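PDB 3H6E: carbohydrate kinase, FGGY from Novosphingobium aromaticivorans, which probably phosphorylates a carbohydrate substrate, as other kinases of the FGGY family do, although its own substrate is not established. Local coordinates for residues A[276-282]-A[383-387]. Residues are numbered along the deposited sequence.
Sequences LPEARDC and DLIGS
A Schellman motif ends helix 363-384 in the C-terminal, actin-like ATPase domain of this FGGY-family kinase. Its last turn packs against the loop that leads into edge strand 282-286. In 383-387, Gly386 has positive phi (77°), and two bonds run back into the last turn. Among the backbone hydrogen bonds here is Gly386 N to Asp383 O, 3.2 Å. Ser387 then leaves in extended form toward strand 390-394. In 276-282, Leu276 and Pro277 are extended, and Glu278 and Ala279 form a short 3-10 turn. Arg280 N donates a hydrogen bond to Pro277 O (3.1 Å), and Asp281 N to Glu278 O (3.2 Å). Asp281 has positive phi (69°), and Cys282 begins the strand. The closest CA pair is Leu276 and Ile385, 7.4 Å apart.

No hydrogen bond joins the segments. Leu384 is the centre of the contact; its CA-to-CB bond points toward the loop. Its chi1 (-102°) and chi2 (33°) lie between the rotamer wells. Pro277, Arg280 and Cys282 line the side of the loop that its side chain meets. Pro277 CG lies 4.3 Å from Leu384 CG. Cys282, chi1 m, puts SG 3.8 Å from Leu384 CD2. Leu276 is mt; its CD2 reaches Leu384 O at 3.4 Å and Ile385 CG2 at 4.1 Å. Ile385 is pt, and its side chain also touches Pro294 and Ala296 of strand 292-298. The contact thus joins the helix end to the edge of the domain's mixed sheet. Asp281 OD1 forms a salt bridge with Arg297 of strand 292-298, and backbone hydrogen bonds also join the two residues. Arg280 (m, t, p, chi4 75°) makes a cation-pi contact with Tyr349. Leu384 CD1 sits at the edge of its guanidinium, 3.5 Å from Arg280 NH2.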
loop_
_atom_site.group_PDB
_atom_site.type_symbol
_atom_site.label_atom_id
_atom_site.label_comp_id
_atom_site.label_asym_id
_atom_site.label_seq_id
_atom_site.Cartn_x
_atom_site.Cartn_y
_atom_site.Cartn_z
ATOM N N LEU A 276 -15.703 5.450 10.791
ATOM C CA LEU A 276 -15.243 5.916 9.482
ATOM C C LEU A 276 -16.270 5.679 8.377
ATOM O O LEU A 276 -16.974 4.677 8.383
ATOM C CB LEU A 276 -13.915 5.250 9.110
ATOM C CG LEU A 276 -12.677 5.706 9.883
ATOM C CD1 LEU A 276 -11.521 4.742 9.669
ATOM C CD2 LEU A 276 -12.287 7.127 9.485
ATOM N N PRO A 277 -16.341 6.611 7.417
ATOM C CA PRO A 277 -17.305 6.639 6.309
ATOM C C PRO A 277 -16.896 5.758 5.134
ATOM O O PRO A 277 -16.123 6.207 4.290
ATOM C CB PRO A 277 -17.281 8.112 5.857
ATOM C CG PRO A 277 -16.394 8.844 6.848
ATOM C CD PRO A 277 -15.493 7.810 7.423
ATOM N N GLU A 278 -17.425 4.542 5.060
ATOM C CA GLU A 278 -17.081 3.629 3.974
ATOM C C GLU A 278 -17.364 4.222 2.594
ATOM O O GLU A 278 -16.606 3.999 1.649
ATOM C CB GLU A 278 -17.824 2.299 4.116
ATOM C CG GLU A 278 -17.577 1.346 2.953
ATOM C CD GLU A 278 -18.420 0.087 3.027
ATOM O OE1 GLU A 278 -19.296 0.005 3.917
ATOM O OE2 GLU A 278 -18.208 -0.817 2.187
ATOM N N ALA A 279 -18.452 4.977 2.481
ATOM C CA ALA A 279 -18.873 5.504 1.190
ATOM C C ALA A 279 -17.949 6.593 0.662
ATOM O O ALA A 279 -17.994 6.935 -0.519
ATOM C CB ALA A 279 -20.297 6.009 1.266
ATOM N N ARG A 280 -17.109 7.143 1.531
ATOM C CA ARG A 280 -16.201 8.200 1.104
ATOM C C ARG A 280 -14.774 7.688 0.917
ATOM O O ARG A 280 -13.807 8.451 0.975
ATOM C CB ARG A 280 -16.277 9.408 2.043
ATOM C CG ARG A 280 -17.396 10.370 1.660
ATOM C CD ARG A 280 -17.848 11.251 2.812
ATOM N NE ARG A 280 -16.873 12.277 3.164
ATOM C CZ ARG A 280 -16.654 13.379 2.456
ATOM N NH1 ARG A 280 -17.332 13.596 1.342
ATOM N NH2 ARG A 280 -15.752 14.259 2.860
ATOM N N ASP A 281 -14.668 6.384 0.677
ATOM C CA ASP A 281 -13.417 5.745 0.280
ATOM C C ASP A 281 -12.365 5.725 1.397
ATOM O O ASP A 281 -11.189 6.013 1.165
ATOM C CB ASP A 281 -12.859 6.402 -0.988
ATOM C CG ASP A 281 -12.399 5.381 -2.018
ATOM O OD1 ASP A 281 -12.067 4.248 -1.613
ATOM O OD2 ASP A 281 -12.384 5.701 -3.230
ATOM N N CYS A 282 -12.799 5.383 2.607
ATOM C CA CYS A 282 -11.883 5.165 3.722
ATOM C C CYS A 282 -11.783 3.672 4.017
ATOM O O CYS A 282 -12.643 2.893 3.606
ATOM C CB CYS A 282 -12.354 5.916 4.969
ATOM S SG CYS A 282 -12.334 7.726 4.827
ATOM N N ASP A 383 -8.474 14.733 6.459
ATOM C CA ASP A 383 -9.352 15.117 7.564
ATOM C C ASP A 383 -10.345 14.027 7.961
ATOM O O ASP A 383 -10.689 13.903 9.132
ATOM C CB ASP A 383 -10.092 16.417 7.243
ATOM C CG ASP A 383 -9.199 17.632 7.363
ATOM O OD1 ASP A 383 -8.133 17.511 8.006
ATOM O OD2 ASP A 383 -9.558 18.700 6.824
ATOM N N LEU A 384 -10.809 13.249 6.987
ATOM C CA LEU A 384 -11.701 12.121 7.266
ATOM C C LEU A 384 -11.128 11.146 8.293
ATOM O O LEU A 384 -11.878 10.482 9.000
ATOM C CB LEU A 384 -12.039 11.363 5.979
ATOM C CG LEU A 384 -13.401 11.602 5.323
ATOM C CD1 LEU A 384 -13.887 13.028 5.531
ATOM C CD2 LEU A 384 -13.351 11.246 3.841
ATOM N N ILE A 385 -9.804 11.063 8.374
ATOM C CA ILE A 385 -9.152 10.089 9.246
ATOM C C ILE A 385 -8.415 10.741 10.415
ATOM O O ILE A 385 -7.762 10.057 11.201
ATOM C CB ILE A 385 -8.167 9.183 8.461
ATOM C CG1 ILE A 385 -7.131 10.031 7.720
ATOM C CG2 ILE A 385 -8.922 8.295 7.480
ATOM C CD1 ILE A 385 -6.091 9.217 6.974
ATOM N N GLY A 386 -8.516 12.062 10.522
ATOM C CA GLY A 386 -7.916 12.782 11.632
ATOM C C GLY A 386 -6.414 12.972 11.527
ATOM O O GLY A 386 -5.734 13.104 12.545
ATOM N N SER A 387 -5.895 12.991 10.301
ATOM C CA SER A 387 -4.469 13.223 10.070
ATOM C C SER A 387 -4.055 14.606 10.557
ATOM O O SER A 387 -4.674 15.610 10.204
ATOM C CB SER A 387 -4.121 13.086 8.582
ATOM O OG SER A 387 -4.064 11.732 8.175
#